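Local structure of beta-1,4-exocellulase (Thermobifida fusca, 4B4H) at residues Asn228-Val233 with Arg316-Ile321; Pro235-Asn240 with Thr310-Ser315. The protein probably hydrolyses the beta-1,4 links of cellulose as an exo-acting cellobiohydrolase of glycoside hydrolase family 6, this chain being its catalytic domain. All coordinates share one frame; numbering follows the deposited sequence.

Contact 1. Residues Asn228-Val233 with Arg316-Ile321; sequences NYSATV and RIDRRI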
loop_
_atom_site.group_PDB
_atom_site.type_symbol
_atom_site.label_atom_id
_atom_site.label_comp_id
_atom_site.label_asym_id
_atom_site.label_seq_id
_atom_site.Cartn_x
_atom_site.Cartn_y
_atom_site.Cartn_z
ATOM N N ASN A 228 -3.841 -1.974 1.879
ATOM C CA ASN A 228 -5.286 -1.849 1.638
ATOM C C ASN A 228 -5.918 -3.212 1.346
ATOM O O ASN A 228 -5.352 -4.262 1.667
ATOM C CB ASN A 228 -5.589 -0.817 0.514
ATOM C CG ASN A 228 -6.913 -0.065 0.708
ATOM O OD1 ASN A 228 -7.994 -0.613 0.500
ATOM N ND2 ASN A 228 -6.816 1.226 1.053
ATOM N N TYR A 229 -7.118 -3.178 0.794
ATOM C CA TYR A 229 -7.964 -4.378 0.785
ATOM C C TYR A 229 -8.671 -4.613 -0.556
ATOM O O TYR A 229 -9.479 -5.532 -0.671
ATOM C CB TYR A 229 -9.014 -4.292 1.907
ATOM C CG TYR A 229 -8.463 -4.138 3.317
ATOM C CD1 TYR A 229 -8.220 -2.869 3.875
ATOM C CD2 TYR A 229 -8.213 -5.254 4.117
ATOM C CE1 TYR A 229 -7.720 -2.727 5.164
ATOM C CE2 TYR A 229 -7.713 -5.108 5.401
ATOM C CZ TYR A 229 -7.492 -3.840 5.933
ATOM O OH TYR A 229 -7.013 -3.735 7.218
ATOM N N SER A 230 -8.365 -3.797 -1.563
ATOM C CA SER A 230 -9.020 -3.858 -2.866
ATOM C C SER A 230 -8.648 -5.163 -3.553
ATOM O O SER A 230 -7.538 -5.664 -3.357
ATOM C CB SER A 230 -8.686 -2.635 -3.726
ATOM O OG SER A 230 -9.514 -1.533 -3.349
ATOM N N ALA A 231 -9.599 -5.741 -4.277
ATOM C CA ALA A 231 -9.440 -7.058 -4.878
ATOM C C ALA A 231 -8.450 -7.025 -6.039
ATOM O O ALA A 231 -8.472 -6.083 -6.825
ATOM C CB ALA A 231 -10.793 -7.592 -5.337
ATOM N N THR A 232 -7.592 -8.053 -6.140
ATOM C CA THR A 232 -6.681 -8.195 -7.285
ATOM C C THR A 232 -7.492 -8.359 -8.571
ATOM O O THR A 232 -7.368 -7.542 -9.496
ATOM C CB THR A 232 -5.730 -9.388 -7.119
ATOM O OG1 THR A 232 -4.983 -9.250 -5.912
ATOM C CG2 THR A 232 -4.761 -9.426 -8.272
ATOM N N VAL A 233 -8.308 -9.419 -8.608
ATOM C CA VAL A 233 -9.342 -9.591 -9.638
ATOM C C VAL A 233 -10.683 -9.824 -8.926
ATOM O O VAL A 233 -10.724 -10.480 -7.899
ATOM C CB VAL A 233 -9.039 -10.767 -10.606
ATOM C CG1 VAL A 233 -10.127 -10.879 -11.669
ATOM C CG2 VAL A 233 -7.663 -10.618 -11.260
ATOM N N ARG A 316 -19.478 -9.604 -5.306
ATOM C CA ARG A 316 -18.147 -9.030 -5.084
ATOM C C ARG A 316 -17.416 -9.658 -3.910
ATOM O O ARG A 316 -18.021 -9.940 -2.871
ATOM C CB ARG A 316 -18.205 -7.505 -4.933
ATOM C CG ARG A 316 -19.038 -6.953 -3.780
ATOM C CD ARG A 316 -19.123 -5.452 -3.983
ATOM N NE ARG A 316 -19.994 -4.725 -3.063
ATOM C CZ ARG A 316 -19.584 -4.113 -1.955
ATOM N NH1 ARG A 316 -18.315 -4.188 -1.568
ATOM N NH2 ARG A 316 -20.447 -3.440 -1.215
ATOM N N ILE A 317 -16.118 -9.888 -4.091
ATOM C CA ILE A 317 -15.307 -10.489 -3.033
ATOM C C ILE A 317 -14.851 -9.433 -2.021
ATOM O O ILE A 317 -14.801 -9.717 -0.847
ATOM C CB ILE A 317 -14.130 -11.339 -3.563
ATOM C CG1 ILE A 317 -13.119 -10.486 -4.325
ATOM C CG2 ILE A 317 -14.685 -12.492 -4.393
ATOM C CD1 ILE A 317 -11.762 -11.134 -4.482
ATOM N N ASP A 318 -14.507 -8.239 -2.499
ATOM C CA ASP A 318 -14.260 -7.097 -1.620
ATOM C C ASP A 318 -15.607 -6.688 -1.046
ATOM O O ASP A 318 -16.424 -6.082 -1.761
ATOM C CB ASP A 318 -13.635 -5.950 -2.425
ATOM C CG ASP A 318 -13.265 -4.736 -1.570
ATOM O OD1 ASP A 318 -13.687 -4.618 -0.394
ATOM O OD2 ASP A 318 -12.540 -3.880 -2.114
ATOM N N ARG A 319 -15.836 -7.026 0.226
ATOM C CA ARG A 319 -17.137 -6.827 0.875
ATOM C C ARG A 319 -17.239 -5.532 1.678
ATOM O O ARG A 319 -18.191 -5.330 2.433
ATOM C CB ARG A 319 -17.485 -8.010 1.777
ATOM C CG ARG A 319 -17.535 -9.334 1.041
ATOM C CD ARG A 319 -18.230 -10.382 1.898
ATOM N NE ARG A 319 -17.627 -10.476 3.228
ATOM C CZ ARG A 319 -16.601 -11.261 3.543
ATOM N NH1 ARG A 319 -16.088 -12.081 2.628
ATOM N NH2 ARG A 319 -16.116 -11.275 4.777
ATOM N N ARG A 320 -16.285 -4.634 1.510
ATOM C CA ARG A 320 -16.305 -3.405 2.292
ATOM C C ARG A 320 -17.540 -2.548 2.002
ATOM O O ARG A 320 -18.185 -2.693 0.977
ATOM C CB ARG A 320 -15.053 -2.608 2.017
ATOM C CG ARG A 320 -13.822 -3.190 2.670
ATOM C CD ARG A 320 -12.620 -2.336 2.340
ATOM N NE ARG A 320 -12.228 -2.462 0.941
ATOM C CZ ARG A 320 -11.284 -1.727 0.361
ATOM N NH1 ARG A 320 -10.660 -0.763 1.042
ATOM N NH2 ARG A 320 -10.974 -1.938 -0.914
ATOM N N ILE A 321 -17.843 -1.619 2.906
ATOM C CA ILE A 321 -18.991 -0.732 2.683
ATOM C C ILE A 321 -18.668 0.269 1.571
ATOM O O ILE A 321 -19.526 0.612 0.759
ATOM C CB ILE A 321 -19.445 -0.012 3.983
ATOM C CG1 ILE A 321 -19.876 -1.057 5.031
ATOM C CG2 ILE A 321 -20.579 0.976 3.703
ATOM C CD1 ILE A 321 -20.155 -0.520 6.423
HETATM O O HOH W 1 -11.879 -4.185 -4.742
#
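Arg320 reaches across to Asn228, Tyr229 and Ser230, with CB of Tyr229 over the centre of one face of its guanidinium. The same group holds Asp318 side-on: NE bonds to OD1 of Asp318 at 2.9 Å and NH2 to OD2 of Asp318 at 2.8 Å, both nearly straight and close to the guanidinium plane. The bend at chi3 (-71°) places NE for this salt bridge. Asp318 OD1 also accepts from the backbone N of Arg320, an Asx turn, while OD2 accepts a hydrogen bond from a water that in turn accepts from Ala231 N. Across the contact the bonds are weak: Arg320 NH1 to Asn228 OD1 at 2.7 Å (N-H...O angle 127°), and Arg320 NH2 to Ser230 OG at 2.9 Å. Asn228 OD1 has a straighter bond from Tyr229 N, also 2.7 Å; its side chain crosses that of Arg320 at about a right angle, amide and guanidinium planes 64° apart. NH1 gains a further acceptor in Asn325 O, and Ser230 OG bonds to His188, which like Asn228 is predicted to bind substrate. An alanine in place of Arg320 would probably leave the buried Asp318 carboxylate without its countercharge. At the Ala231 end, Ile317 CD1 packs on Ala231 CB at 3.8 Å. The contact joins the loop after strand 221-224 to the loop leaving helix 308-315, with helix 262-276 touching Ser230 and Val233.

Contact 2. Residues Pro235-Asn240 with Thr310-Ser315; sequences PYLDVN and TYVDES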
loop_
_atom_site.group_PDB
_atom_site.type_symbol
_atom_site.label_atom_id
_atom_site.label_comp_id
_atom_site.label_asym_id
_atom_site.label_seq_id
_atom_site.Cartn_x
_atom_site.Cartn_y
_atom_site.Cartn_z
ATOM N N PRO A 235 -13.677 -11.968 -9.500
ATOM C CA PRO A 235 -13.974 -13.091 -10.393
ATOM C C PRO A 235 -15.363 -13.023 -11.033
ATOM O O PRO A 235 -15.527 -13.450 -12.180
ATOM C CB PRO A 235 -13.858 -14.319 -9.475
ATOM C CG PRO A 235 -13.054 -13.865 -8.311
ATOM C CD PRO A 235 -13.450 -12.428 -8.120
ATOM N N TYR A 236 -16.338 -12.462 -10.318
ATOM C CA TYR A 236 -17.739 -12.542 -10.731
ATOM C C TYR A 236 -18.299 -11.204 -11.210
ATOM O O TYR A 236 -19.493 -11.082 -11.509
ATOM C CB TYR A 236 -18.585 -13.152 -9.598
ATOM C CG TYR A 236 -17.944 -14.396 -9.008
ATOM C CD1 TYR A 236 -17.611 -15.484 -9.821
ATOM C CD2 TYR A 236 -17.649 -14.482 -7.645
ATOM C CE1 TYR A 236 -17.004 -16.613 -9.297
ATOM C CE2 TYR A 236 -17.043 -15.615 -7.111
ATOM C CZ TYR A 236 -16.724 -16.683 -7.947
ATOM O OH TYR A 236 -16.119 -17.820 -7.441
ATOM N N LEU A 237 -17.427 -10.205 -11.303
ATOM C CA LEU A 237 -17.844 -8.874 -11.697
ATOM C C LEU A 237 -17.115 -8.423 -12.954
ATOM O O LEU A 237 -15.886 -8.520 -13.047
ATOM C CB LEU A 237 -17.595 -7.896 -10.550
ATOM C CG LEU A 237 -18.723 -6.968 -10.096
ATOM C CD1 LEU A 237 -20.036 -7.717 -9.930
ATOM C CD2 LEU A 237 -18.325 -6.316 -8.785
ATOM N N ASP A 238 -17.892 -7.944 -13.920
ATOM C CA ASP A 238 -17.378 -7.389 -15.166
ATOM C C ASP A 238 -17.772 -5.916 -15.191
ATOM O O ASP A 238 -18.958 -5.586 -15.185
ATOM C CB ASP A 238 -17.974 -8.141 -16.364
ATOM C CG ASP A 238 -17.271 -7.821 -17.681
ATOM O OD1 ASP A 238 -17.428 -6.695 -18.199
ATOM O OD2 ASP A 238 -16.588 -8.717 -18.227
ATOM N N VAL A 239 -16.773 -5.036 -15.213
ATOM C CA VAL A 239 -16.994 -3.588 -15.121
ATOM C C VAL A 239 -17.931 -3.081 -16.233
ATOM O O VAL A 239 -18.548 -2.023 -16.101
ATOM C CB VAL A 239 -15.649 -2.811 -15.084
ATOM C CG1 VAL A 239 -14.977 -2.791 -16.452
ATOM C CG2 VAL A 239 -15.834 -1.402 -14.525
ATOM N N ASN A 240 -18.049 -3.862 -17.309
ATOM C CA ASN A 240 -18.899 -3.515 -18.448
ATOM C C ASN A 240 -20.181 -4.347 -18.510
ATOM O O ASN A 240 -21.020 -4.145 -19.394
ATOM C CB ASN A 240 -18.119 -3.661 -19.762
ATOM C CG ASN A 240 -16.858 -2.809 -19.802
ATOM O OD1 ASN A 240 -16.678 -1.882 -19.008
ATOM N ND2 ASN A 240 -15.978 -3.123 -20.740
ATOM N N THR A 310 -28.034 -5.470 -5.283
ATOM C CA THR A 310 -28.005 -6.785 -4.642
ATOM C C THR A 310 -27.159 -7.787 -5.453
ATOM O O THR A 310 -26.486 -8.639 -4.878
ATOM C CB THR A 310 -29.431 -7.321 -4.349
ATOM O OG1 THR A 310 -30.225 -6.278 -3.764
ATOM C CG2 THR A 310 -29.392 -8.502 -3.375
ATOM N N TYR A 311 -27.165 -7.654 -6.779
ATOM C CA TYR A 311 -26.273 -8.440 -7.644
ATOM C C TYR A 311 -24.814 -8.137 -7.322
ATOM O O TYR A 311 -23.990 -9.053 -7.132
ATOM C CB TYR A 311 -26.525 -8.132 -9.125
ATOM C CG TYR A 311 -25.504 -8.772 -10.059
ATOM C CD1 TYR A 311 -24.264 -8.171 -10.300
ATOM C CD2 TYR A 311 -25.772 -9.989 -10.688
ATOM C CE1 TYR A 311 -23.325 -8.763 -11.136
ATOM C CE2 TYR A 311 -24.838 -10.584 -11.526
ATOM C CZ TYR A 311 -23.618 -9.963 -11.752
ATOM O OH TYR A 311 -22.685 -10.543 -12.584
ATOM N N VAL A 312 -24.510 -6.841 -7.273
ATOM C CA VAL A 312 -23.147 -6.368 -7.082
ATOM C C VAL A 312 -22.680 -6.696 -5.664
ATOM O O VAL A 312 -21.588 -7.239 -5.482
ATOM C CB VAL A 312 -23.013 -4.872 -7.435
ATOM C CG1 VAL A 312 -21.726 -4.297 -6.881
ATOM C CG2 VAL A 312 -23.061 -4.672 -8.946
ATOM N N ASP A 313 -23.522 -6.416 -4.666
ATOM C CA ASP A 313 -23.152 -6.689 -3.274
ATOM C C ASP A 313 -22.988 -8.180 -2.971
ATOM O O ASP A 313 -22.174 -8.539 -2.130
ATOM C CB ASP A 313 -24.116 -6.008 -2.298
ATOM C CG ASP A 313 -24.019 -4.472 -2.350
ATOM O OD1 ASP A 313 -23.068 -3.921 -2.955
ATOM O OD2 ASP A 313 -24.899 -3.803 -1.771
ATOM N N GLU A 314 -23.740 -9.037 -3.663
ATOM C CA GLU A 314 -23.653 -10.500 -3.476
ATOM C C GLU A 314 -22.624 -11.250 -4.335
ATOM O O GLU A 314 -22.376 -12.439 -4.100
ATOM C CB GLU A 314 -25.014 -11.154 -3.713
ATOM C CG GLU A 314 -26.064 -10.880 -2.651
ATOM C CD GLU A 314 -27.393 -11.541 -2.976
ATOM O OE1 GLU A 314 -27.435 -12.403 -3.892
ATOM O OE2 GLU A 314 -28.397 -11.203 -2.313
ATOM N N SER A 315 -22.048 -10.565 -5.319
ATOM C CA SER A 315 -21.083 -11.159 -6.252
ATOM C C SER A 315 -19.650 -10.735 -5.988
ATOM O O SER A 315 -18.720 -11.410 -6.422
ATOM C CB SER A 315 -21.438 -10.770 -7.683
ATOM O OG SER A 315 -22.641 -11.393 -8.074
HETATM O O HOH W 2 -16.444 -11.065 -7.807
HETATM O O HOH W 3 -20.791 -8.795 -13.888
#
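Leu237 and Tyr311 make the main apolar meeting, their side chains running antiparallel alongside one another. Methyl CD1 of Leu237 comes to 3.7 Å from CE1 of Tyr311, approaching the ring obliquely, and also lies 4.0 Å from CB of Ser315. The other methyl, CD2, reaches CG1 of Val312 more loosely. In Tyr311, CG lies anti to the backbone N (chi1 172°), and the far part of the side chain, CE1 and OH, is what reaches the loop. Tyr236 meets Ser315 differently: its ring edge faces the backbone, with CD2 3.5 Å from Ser315 O and that oxygen in the ring plane, while CB of Pro235 covers the centre of one ring face. This is packing of an irregular loop against helix 308-315, away from the annotated sites of the family 6 domain. Two waters supply polar links between the segments. One accepts from Tyr236 N at 2.9 Å and donates to Ser315 O at 2.7 Å; the other accepts from Asp238 N and hydrogen-bonds to Tyr311 OH. Within residues 310-315, Ser315 OG donates to Tyr311 O at 2.9 Å and takes a second bond from Ser303 N. Within the loop, Asp238 OD1 accepts from Asn240 N, forming an Asx turn.

Contact 2 sets the loop after strand 221-224 against helix 308-315, and contact 1 sets an earlier part of that loop against the chain leaving the helix; their centres lie about 11 Å apart. As residues 228-240 run outward, their partners run back from 321 to 310, so contact 2 falls within the span that contact 1 closes. The two share a seam: CG2 of Ile317 packs on CD of Pro235 at 3.9 Å, and CB of Arg316 on CD2 of Leu237 at 4.0 Å. Contact 1 is the one beside the predicted active site, where Tyr229 OH hydrogen-bonds to Asp359, the predicted proton acceptor. Contact 2 has its centre about 24 Å from the centre of the chain, contact 1 about 14 Å.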